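PDB 1Y7U: acyl-CoA hydrolase, which probably hydrolyses the thioester bond of long-chain fatty acyl-CoAs, binding coenzyme A at the interfaces between its hotdog-fold subunits. Local coordinates for residues A[49-54]-A[96-100]; A[70-76]-A[113-118]; A[79-85]-A[101-107]. The contacts are given in a common frame with arbitrary orientation. Residue numbers count along the deposited sequence, not the author numbering.

Interaction 1 (A[49-54]-A[96-100])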
loop_
_atom_site.group_PDB
_atom_site.type_symbol
_atom_site.label_atom_id
_atom_site.label_comp_id
_atom_site.label_asym_id
_atom_site.label_seq_id
_atom_site.Cartn_x
_atom_site.Cartn_y
_atom_site.Cartn_z
ATOM N N VAL A 49 6.804 2.989 15.501
ATOM C CA VAL A 49 7.962 3.736 15.920
ATOM C C VAL A 49 8.427 3.266 17.310
ATOM O O VAL A 49 9.617 3.284 17.624
ATOM C CB VAL A 49 7.607 5.235 15.889
ATOM C CG1 VAL A 49 7.249 5.733 17.271
ATOM C CG2 VAL A 49 8.730 6.015 15.259
ATOM N N ALA A 50 7.484 2.816 18.128
ATOM C CA ALA A 50 7.787 2.326 19.469
ATOM C C ALA A 50 8.433 0.939 19.445
ATOM O O ALA A 50 9.282 0.624 20.277
ATOM C CB ALA A 50 6.524 2.279 20.281
ATOM N N SER A 51 8.007 0.100 18.506
ATOM C CA SER A 51 8.569 -1.232 18.389
ATOM C C SER A 51 10.038 -1.099 18.005
ATOM O O SER A 51 10.854 -1.963 18.324
ATOM C CB SER A 51 7.830 -2.042 17.322
ATOM O OG SER A 51 8.264 -1.713 16.012
ATOM N N ILE A 52 10.375 -0.017 17.311
ATOM C CA ILE A 52 11.756 0.205 16.914
ATOM C C ILE A 52 12.548 0.586 18.156
ATOM O O ILE A 52 13.664 0.114 18.350
ATOM C CB ILE A 52 11.875 1.320 15.851
ATOM C CG1 ILE A 52 11.224 0.858 14.543
ATOM C CG2 ILE A 52 13.337 1.669 15.616
ATOM C CD1 ILE A 52 11.209 1.900 13.459
ATOM N N SER A 53 11.968 1.433 19.002
ATOM C CA SER A 53 12.634 1.833 20.238
ATOM C C SER A 53 12.858 0.586 21.083
ATOM O O SER A 53 13.918 0.392 21.663
ATOM C CB SER A 53 11.780 2.826 21.031
ATOM O OG SER A 53 11.762 4.109 20.429
ATOM N N ALA A 54 11.846 -0.263 21.146
ATOM C CA ALA A 54 11.944 -1.478 21.921
ATOM C C ALA A 54 13.135 -2.323 21.481
ATOM O O ALA A 54 13.909 -2.778 22.312
ATOM C CB ALA A 54 10.658 -2.279 21.797
HETATM N N MSE A 96 9.299 -3.584 28.655
HETATM C CA MSE A 96 9.698 -2.187 28.669
HETATM C C MSE A 96 8.544 -1.307 28.214
HETATM O O MSE A 96 7.742 -1.710 27.374
HETATM C CB MSE A 96 10.910 -2.005 27.763
HETATM C CG MSE A 96 10.783 -2.766 26.470
HETATM SE SE MSE A 96 12.480 -3.307 25.739
HETATM C CE MSE A 96 13.202 -1.561 25.498
ATOM N N GLU A 97 8.434 -0.120 28.799
ATOM C CA GLU A 97 7.379 0.798 28.412
ATOM C C GLU A 97 7.952 1.896 27.560
ATOM O O GLU A 97 8.883 2.594 27.959
ATOM C CB GLU A 97 6.689 1.401 29.619
ATOM C CG GLU A 97 5.712 0.467 30.260
ATOM C CD GLU A 97 4.690 1.212 31.061
ATOM O OE1 GLU A 97 3.757 1.768 30.452
ATOM O OE2 GLU A 97 4.825 1.261 32.300
ATOM N N VAL A 98 7.387 2.041 26.372
ATOM C CA VAL A 98 7.851 3.040 25.437
ATOM C C VAL A 98 6.873 4.192 25.368
ATOM O O VAL A 98 5.676 4.003 25.120
ATOM C CB VAL A 98 8.020 2.428 24.038
ATOM C CG1 VAL A 98 8.628 3.453 23.098
ATOM C CG2 VAL A 98 8.889 1.179 24.120
ATOM N N PHE A 99 7.388 5.387 25.615
ATOM C CA PHE A 99 6.567 6.583 25.556
ATOM C C PHE A 99 6.538 7.017 24.096
ATOM O O PHE A 99 7.546 6.919 23.385
ATOM C CB PHE A 99 7.175 7.699 26.403
ATOM C CG PHE A 99 6.437 8.992 26.307
ATOM C CD1 PHE A 99 5.171 9.130 26.874
ATOM C CD2 PHE A 99 6.971 10.065 25.588
ATOM C CE1 PHE A 99 4.441 10.323 26.725
ATOM C CE2 PHE A 99 6.252 11.262 25.432
ATOM C CZ PHE A 99 4.984 11.387 26.000
ATOM N N VAL A 100 5.381 7.476 23.640
ATOM C CA VAL A 100 5.253 7.924 22.268
ATOM C C VAL A 100 4.563 9.263 22.253
ATOM O O VAL A 100 3.537 9.462 22.899
ATOM C CB VAL A 100 4.449 6.945 21.417
ATOM C CG1 VAL A 100 4.523 7.369 19.962
ATOM C CG2 VAL A 100 4.992 5.538 21.590
#
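In the hotdog fold a long helix lies against a curved antiparallel sheet, and here helix 39-58 meets strand 95-105 near the middle of the chain. The segment axes approach to 8.6 Å at 137°, and A50 sits over V98 with their CA atoms 6.0 Å apart. The packing is apolar, with no hydrogen bond across it. M96, V98 and V100, alternate residues of the strand, direct their CA-to-CB bonds at the helix. The small A50 permits the close fit: its CB lies 3.7 Å from V98 CG1 and 3.8 Å from V100 CG2. One turn on, S53 CB touches the same V98 CG1 at 3.8 Å, while the S53 hydroxyl is hydrogen-bonded to S18 O. V49 CG1 extends the apolar strip to V100 CG1 at 4.2 Å. F99 points away from the helix and packs edge-to-face on F119. At the other end selenomethionine M96 closes over A54, its SE 4.5 Å from A54 CB and its CE 3.5 Å from A54 O.

Interaction 2 (A[70-76]-A[113-118]). With COA (coenzyme A), chain J; SO4 (sulfate ion), chain E.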
loop_
_atom_site.group_PDB
_atom_site.type_symbol
_atom_site.label_atom_id
_atom_site.label_comp_id
_atom_site.label_asym_id
_atom_site.label_seq_id
_atom_site.Cartn_x
_atom_site.Cartn_y
_atom_site.Cartn_z
ATOM N N VAL A 70 -5.547 6.138 24.652
ATOM C CA VAL A 70 -5.084 7.274 23.873
ATOM C C VAL A 70 -6.186 8.289 23.615
ATOM O O VAL A 70 -7.262 7.928 23.140
ATOM C CB VAL A 70 -4.538 6.827 22.492
ATOM C CG1 VAL A 70 -4.152 8.030 21.690
ATOM C CG2 VAL A 70 -3.351 5.922 22.647
ATOM N N ASP A 71 -5.910 9.554 23.924
ATOM C CA ASP A 71 -6.870 10.630 23.694
ATOM C C ASP A 71 -6.387 11.463 22.526
ATOM O O ASP A 71 -5.250 11.923 22.524
ATOM C CB ASP A 71 -6.988 11.555 24.907
ATOM C CG ASP A 71 -7.806 10.963 26.018
ATOM O OD1 ASP A 71 -8.992 10.647 25.788
ATOM O OD2 ASP A 71 -7.263 10.817 27.131
ATOM N N PHE A 72 -7.239 11.666 21.533
ATOM C CA PHE A 72 -6.843 12.477 20.399
ATOM C C PHE A 72 -7.212 13.922 20.702
ATOM O O PHE A 72 -8.307 14.392 20.401
ATOM C CB PHE A 72 -7.492 11.945 19.113
ATOM C CG PHE A 72 -7.015 10.561 18.739
ATOM C CD1 PHE A 72 -7.813 9.439 18.980
ATOM C CD2 PHE A 72 -5.714 10.367 18.250
ATOM C CE1 PHE A 72 -7.317 8.140 18.748
ATOM C CE2 PHE A 72 -5.213 9.074 18.015
ATOM C CZ PHE A 72 -6.011 7.961 18.264
ATOM N N LEU A 73 -6.258 14.605 21.328
ATOM C CA LEU A 73 -6.385 15.991 21.760
ATOM C C LEU A 73 -6.776 16.989 20.681
ATOM O O LEU A 73 -7.603 17.857 20.922
ATOM C CB LEU A 73 -5.083 16.416 22.444
ATOM C CG LEU A 73 -4.702 15.412 23.549
ATOM C CD1 LEU A 73 -3.365 15.782 24.166
ATOM C CD2 LEU A 73 -5.797 15.361 24.617
ATOM N N HIS A 74 -6.183 16.883 19.497
ATOM C CA HIS A 74 -6.524 17.782 18.399
ATOM C C HIS A 74 -6.539 16.983 17.127
ATOM O O HIS A 74 -6.004 15.878 17.070
ATOM C CB HIS A 74 -5.502 18.907 18.234
ATOM C CG HIS A 74 -5.372 19.789 19.432
ATOM N ND1 HIS A 74 -4.439 19.570 20.420
ATOM C CD2 HIS A 74 -6.077 20.878 19.817
ATOM C CE1 HIS A 74 -4.571 20.484 21.363
ATOM N NE2 HIS A 74 -5.559 21.290 21.020
ATOM N N PRO A 75 -7.160 17.524 16.079
ATOM C CA PRO A 75 -7.199 16.797 14.817
ATOM C C PRO A 75 -5.906 17.051 14.063
ATOM O O PRO A 75 -5.229 18.044 14.307
ATOM C CB PRO A 75 -8.394 17.421 14.112
ATOM C CG PRO A 75 -8.279 18.847 14.525
ATOM C CD PRO A 75 -8.016 18.721 16.013
ATOM N N VAL A 76 -5.562 16.136 13.166
ATOM C CA VAL A 76 -4.382 16.268 12.330
ATOM C C VAL A 76 -4.956 16.281 10.923
ATOM O O VAL A 76 -5.480 15.272 10.453
ATOM C CB VAL A 76 -3.464 15.078 12.488
ATOM C CG1 VAL A 76 -2.237 15.248 11.599
ATOM C CG2 VAL A 76 -3.076 14.933 13.946
ATOM N N ARG A 113 1.810 21.369 17.859
ATOM C CA ARG A 113 0.981 21.043 19.010
ATOM C C ARG A 113 0.890 19.543 19.114
ATOM O O ARG A 113 0.828 18.848 18.102
ATOM C CB ARG A 113 -0.405 21.669 18.917
ATOM C CG ARG A 113 -1.231 21.267 17.746
ATOM C CD ARG A 113 -2.589 21.921 17.888
ATOM N NE ARG A 113 -3.484 21.602 16.787
ATOM C CZ ARG A 113 -4.755 21.990 16.731
ATOM N NH1 ARG A 113 -5.275 22.708 17.719
ATOM N NH2 ARG A 113 -5.504 21.666 15.686
ATOM N N ILE A 114 0.914 19.043 20.344
ATOM C CA ILE A 114 0.865 17.611 20.557
ATOM C C ILE A 114 -0.570 17.091 20.426
ATOM O O ILE A 114 -1.454 17.467 21.188
ATOM C CB ILE A 114 1.548 17.235 21.925
ATOM C CG1 ILE A 114 0.576 16.514 22.836
ATOM C CG2 ILE A 114 2.122 18.454 22.591
ATOM C CD1 ILE A 114 0.332 15.087 22.405
ATOM N N ALA A 115 -0.784 16.232 19.427
ATOM C CA ALA A 115 -2.098 15.664 19.141
ATOM C C ALA A 115 -2.423 14.426 19.948
ATOM O O ALA A 115 -3.591 14.073 20.094
ATOM C CB ALA A 115 -2.213 15.342 17.663
ATOM N N ALA A 116 -1.395 13.758 20.459
ATOM C CA ALA A 116 -1.600 12.556 21.257
ATOM C C ALA A 116 -0.293 12.026 21.825
ATOM O O ALA A 116 0.784 12.284 21.278
ATOM C CB ALA A 116 -2.262 11.469 20.407
ATOM N N THR A 117 -0.402 11.290 22.928
ATOM C CA THR A 117 0.743 10.657 23.570
ATOM C C THR A 117 0.247 9.340 24.148
ATOM O O THR A 117 -0.956 9.114 24.255
ATOM C CB THR A 117 1.303 11.482 24.734
ATOM O OG1 THR A 117 0.329 11.546 25.778
ATOM C CG2 THR A 117 1.663 12.879 24.277
ATOM N N SER A 118 1.166 8.462 24.519
ATOM C CA SER A 118 0.772 7.194 25.103
ATOM C C SER A 118 1.994 6.369 25.467
ATOM O O SER A 118 3.130 6.776 25.230
ATOM C CB SER A 118 -0.112 6.416 24.124
ATOM O OG SER A 118 -0.727 5.310 24.766
HETATM N N1A COA J . -12.875 10.942 24.720
HETATM C C2A COA J . -14.136 10.586 24.601
HETATM N N3A COA J . -15.008 11.538 24.367
HETATM C C4A COA J . -14.665 12.776 24.280
HETATM C C5A COA J . -13.423 13.116 24.373
HETATM C C6A COA J . -12.520 12.196 24.600
HETATM N N6A COA J . -11.269 12.480 24.705
HETATM N N7A COA J . -13.341 14.365 24.217
HETATM C C8A COA J . -14.533 14.789 23.991
HETATM N N9A COA J . -15.396 13.816 24.037
HETATM C C1B COA J . -16.859 13.840 23.942
HETATM C C2B COA J . -17.511 14.580 25.012
HETATM O O2B COA J . -17.798 13.671 25.980
HETATM C C3B COA J . -18.799 14.901 24.420
HETATM O O3B COA J . -19.563 13.766 24.510
HETATM P P3B COA J . -21.077 13.794 24.678
HETATM O O7A COA J . -21.669 12.605 24.353
HETATM O O8A COA J . -21.629 14.831 23.955
HETATM O O9A COA J . -21.435 13.868 26.007
HETATM C C4B COA J . -18.390 15.287 23.065
HETATM O O4B COA J . -17.313 14.507 22.836
HETATM C C5B COA J . -17.638 16.564 23.156
HETATM O O5B COA J . -18.369 17.708 23.216
HETATM P P1A COA J . -17.538 18.902 23.019
HETATM O O1A COA J . -16.923 19.214 24.238
HETATM O O2A COA J . -18.391 19.868 22.454
HETATM O O3A COA J . -16.440 18.481 22.060
HETATM P P2A COA J . -15.054 19.138 22.054
HETATM O O4A COA J . -14.339 19.214 23.296
HETATM O O5A COA J . -14.813 20.134 21.066
HETATM O O6A COA J . -14.253 17.947 21.633
HETATM C CBP COA J . -13.617 16.498 19.806
HETATM C CCP COA J . -14.666 17.312 20.496
HETATM C CDP COA J . -13.588 15.125 20.338
HETATM C CEP COA J . -14.177 16.462 18.464
HETATM C CAP COA J . -12.208 17.024 19.716
HETATM O OAP COA J . -11.516 16.519 20.776
HETATM C C9P COA J . -11.464 16.583 18.524
HETATM O O9P COA J . -11.762 17.024 17.273
HETATM N N8P COA J . -10.538 15.740 18.718
HETATM C C7P COA J . -9.827 15.208 17.645
HETATM C C6P COA J . -10.340 13.919 17.091
HETATM C C5P COA J . -9.752 13.668 15.775
HETATM O O5P COA J . -10.203 14.144 14.824
HETATM N N4P COA J . -8.713 12.972 15.704
HETATM C C3P COA J . -8.586 11.764 15.018
HETATM C C2P COA J . -7.119 11.522 14.934
HETATM S S1P COA J . -6.202 13.021 14.889
HETATM S S SO4 E . -8.924 22.866 14.578
HETATM O O1 SO4 E . -8.087 22.525 13.379
HETATM O O2 SO4 E . -8.939 24.353 14.765
HETATM O O3 SO4 E . -10.307 22.327 14.348
HETATM O O4 SO4 E . -8.370 22.270 15.841
HETATM O O HOH W 1 -3.454 9.614 25.678
HETATM O O HOH W 2 -3.145 11.825 24.253
#
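A coenzyme A site at a subunit interface of this hotdog protein is lined by 70-76, where strand 61-71 leaves strand 112-125 and turns into a loop. Two waters bridge the parting backbones: one joins D71 N (3.0 Å) to T117 O (2.9 Å), the other D71 O (2.7 Å) to T117 N (3.1 Å). Beyond them F72 centres an inverse gamma turn, and L73 N hydrogen-bonds weakly to A115 O (3.0 Å). A115 and A116 form a classic beta bulge opposite V102, and V76 CG2 packs on A115 CB at 3.8 Å. D71 OD1 accepts from adenine N6A (3.1 Å) while D71 OD2 is hydrogen-bonded to S165 of the third subunit; F72 O accepts more weakly from N8P (3.1 Å), and the thiol S1P lies 3.6 Å from V76 N. S66, S95 and R158 of that subunit also bind this coenzyme. R113 CD lies over the H74 ring face in a CH-pi contact, 3.9 Å from the ring centroid, and R113 NH2 donates to sulfate O4 at 2.9 Å.

Interaction 3 (A[79-85]-A[101-107])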
loop_
_atom_site.group_PDB
_atom_site.type_symbol
_atom_site.label_atom_id
_atom_site.label_comp_id
_atom_site.label_asym_id
_atom_site.label_seq_id
_atom_site.Cartn_x
_atom_site.Cartn_y
_atom_site.Cartn_z
ATOM N N SER A 79 -3.440 19.833 5.934
ATOM C CA SER A 79 -2.590 21.017 5.982
ATOM C C SER A 79 -1.497 20.817 7.010
ATOM O O SER A 79 -0.608 21.653 7.162
ATOM C CB SER A 79 -3.421 22.243 6.364
ATOM O OG SER A 79 -4.275 21.956 7.462
ATOM N N ASP A 80 -1.577 19.700 7.726
ATOM C CA ASP A 80 -0.601 19.399 8.756
ATOM C C ASP A 80 0.523 18.494 8.325
ATOM O O ASP A 80 0.619 18.047 7.186
ATOM C CB ASP A 80 -1.263 18.770 9.976
ATOM C CG ASP A 80 -2.013 19.763 10.802
ATOM O OD1 ASP A 80 -1.481 20.877 11.017
ATOM O OD2 ASP A 80 -3.128 19.418 11.252
ATOM N N CYS A 81 1.355 18.202 9.305
ATOM C CA CYS A 81 2.522 17.376 9.139
ATOM C C CYS A 81 2.644 16.654 10.484
ATOM O O CYS A 81 2.540 17.281 11.531
ATOM C CB CYS A 81 3.686 18.321 8.881
ATOM S SG CYS A 81 5.259 17.582 8.793
ATOM N N VAL A 82 2.818 15.338 10.470
ATOM C CA VAL A 82 2.943 14.598 11.726
ATOM C C VAL A 82 4.329 14.044 11.960
ATOM O O VAL A 82 4.995 13.600 11.037
ATOM C CB VAL A 82 1.989 13.397 11.805
ATOM C CG1 VAL A 82 0.637 13.838 12.238
ATOM C CG2 VAL A 82 1.911 12.710 10.458
ATOM N N SER A 83 4.750 14.068 13.214
ATOM C CA SER A 83 6.040 13.537 13.611
ATOM C C SER A 83 5.822 12.757 14.896
ATOM O O SER A 83 5.035 13.159 15.743
ATOM C CB SER A 83 7.050 14.669 13.816
ATOM O OG SER A 83 6.392 15.866 14.161
ATOM N N TYR A 84 6.493 11.621 15.012
ATOM C CA TYR A 84 6.376 10.781 16.182
ATOM C C TYR A 84 7.729 10.731 16.857
ATOM O O TYR A 84 8.763 10.810 16.195
ATOM C CB TYR A 84 5.979 9.356 15.787
ATOM C CG TYR A 84 4.738 9.275 14.944
ATOM C CD1 TYR A 84 4.771 9.592 13.588
ATOM C CD2 TYR A 84 3.517 8.933 15.507
ATOM C CE1 TYR A 84 3.616 9.584 12.815
ATOM C CE2 TYR A 84 2.354 8.914 14.744
ATOM C CZ TYR A 84 2.413 9.246 13.400
ATOM O OH TYR A 84 1.264 9.269 12.655
ATOM N N GLU A 85 7.727 10.630 18.177
ATOM C CA GLU A 85 8.970 10.516 18.912
ATOM C C GLU A 85 8.696 9.448 19.940
ATOM O O GLU A 85 7.619 9.410 20.531
ATOM C CB GLU A 85 9.358 11.814 19.613
ATOM C CG GLU A 85 10.652 11.673 20.408
ATOM C CD GLU A 85 11.052 12.945 21.133
ATOM O OE1 GLU A 85 12.012 12.901 21.936
ATOM O OE2 GLU A 85 10.405 13.992 20.898
ATOM N N LYS A 101 5.132 10.171 21.481
ATOM C CA LYS A 101 4.645 11.527 21.378
ATOM C C LYS A 101 4.294 11.828 19.916
ATOM O O LYS A 101 5.082 11.550 19.013
ATOM C CB LYS A 101 5.768 12.403 21.907
ATOM C CG LYS A 101 5.650 13.867 21.768
ATOM C CD LYS A 101 6.954 14.423 22.280
ATOM C CE LYS A 101 7.147 15.864 21.915
ATOM N NZ LYS A 101 8.473 16.297 22.423
ATOM N N VAL A 102 3.101 12.364 19.681
ATOM C CA VAL A 102 2.669 12.689 18.325
ATOM C C VAL A 102 2.395 14.188 18.204
ATOM O O VAL A 102 1.518 14.731 18.876
ATOM C CB VAL A 102 1.398 11.904 17.943
ATOM C CG1 VAL A 102 0.959 12.269 16.543
ATOM C CG2 VAL A 102 1.667 10.413 18.030
ATOM N N VAL A 103 3.145 14.847 17.327
ATOM C CA VAL A 103 3.022 16.280 17.127
ATOM C C VAL A 103 2.662 16.660 15.701
ATOM O O VAL A 103 3.322 16.241 14.758
ATOM C CB VAL A 103 4.341 16.982 17.478
ATOM C CG1 VAL A 103 4.218 18.478 17.255
ATOM C CG2 VAL A 103 4.712 16.683 18.904
ATOM N N SER A 104 1.614 17.460 15.547
ATOM C CA SER A 104 1.207 17.910 14.227
ATOM C C SER A 104 1.766 19.314 14.026
ATOM O O SER A 104 1.886 20.088 14.973
ATOM C CB SER A 104 -0.320 17.914 14.098
ATOM O OG SER A 104 -0.923 18.772 15.046
ATOM N N GLU A 105 2.119 19.642 12.793
ATOM C CA GLU A 105 2.687 20.944 12.507
ATOM C C GLU A 105 2.101 21.547 11.244
ATOM O O GLU A 105 2.096 20.902 10.189
ATOM C CB GLU A 105 4.191 20.800 12.361
ATOM C CG GLU A 105 4.892 22.028 11.868
ATOM C CD GLU A 105 6.350 21.759 11.616
ATOM O OE1 GLU A 105 7.039 22.654 11.086
ATOM O OE2 GLU A 105 6.808 20.644 11.951
ATOM N N TYR A 106 1.605 22.780 11.351
ATOM C CA TYR A 106 1.024 23.464 10.203
ATOM C C TYR A 106 2.127 23.775 9.198
ATOM O O TYR A 106 3.155 24.351 9.552
ATOM C CB TYR A 106 0.355 24.761 10.621
ATOM C CG TYR A 106 -0.631 25.241 9.597
ATOM C CD1 TYR A 106 -1.892 24.670 9.510
ATOM C CD2 TYR A 106 -0.297 26.238 8.690
ATOM C CE1 TYR A 106 -2.805 25.077 8.544
ATOM C CE2 TYR A 106 -1.202 26.659 7.716
ATOM C CZ TYR A 106 -2.456 26.074 7.648
ATOM O OH TYR A 106 -3.362 26.483 6.691
ATOM N N LEU A 107 1.903 23.401 7.944
ATOM C CA LEU A 107 2.886 23.612 6.894
ATOM C C LEU A 107 3.161 25.080 6.576
ATOM O O LEU A 107 4.253 25.426 6.127
ATOM C CB LEU A 107 2.446 22.866 5.632
ATOM C CG LEU A 107 2.174 21.368 5.864
ATOM C CD1 LEU A 107 1.580 20.725 4.614
ATOM C CD2 LEU A 107 3.465 20.671 6.274
#
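Along strand 95-105, already paired with strand 81-91, K101 forms a hydrogen-bonded antiparallel pair with E85, K101 N to E85 O at 2.8 Å and E85 N to K101 O at 2.9 Å. Its NZ makes a long salt bridge to E85 OE2 (3.4 Å); the same amine also donates to T173 O of the third subunit, and E85 has a further salt bridge to R19. V102, in a non-hydrogen-bonded pair with Y84, sets CG2 3.5 Å from Y84 CD2, both side chains lying on the face covered by helix 39-58. V103 pairs with S83 through two backbone bonds of 3.0 Å, N to O in each direction, and V103 O also accepts from S83 OG at 3.1 Å. At S104, opposite V82, CA comes within 3.1 Å of C81 O in a CA-H...O contact. E105 N donates to C81 O at 2.7 Å, while the E105 carboxylate reaches R56 of the second subunit. Past the strand, Y106 lays its ring face toward S79 O. L107 N bonds S79 O at 3.2 Å, and L107 CD2 packs on C81 CB at 3.5 Å. The whole is the open end of an antiparallel beta hairpin in the hotdog sheet.

Overall arrangement
All three contacts belong to one hotdog domain, a five-stranded antiparallel sheet ordered 20-25, 81-91, 95-105, 112-125, 61-71 that packs on helix 39-58. Strand 95-105 serves interactions 1 and 3 and hydrogen-bonds to strand 112-125 of interaction 2, V100 N to S118 O and A115 N to V102 O both at 2.8 Å. Centres of interactions 2 and 3 are about 10 Å apart; interaction 1 lies about 17 and 18 Å from them. Along the chain interaction 3 nests inside interaction 2, and interaction 1 alternates with both. The sheet carries the helix packing of interaction 1 and, at its 61-71 edge, the coenzyme A site, where V70 and D71 continue it into the third subunit.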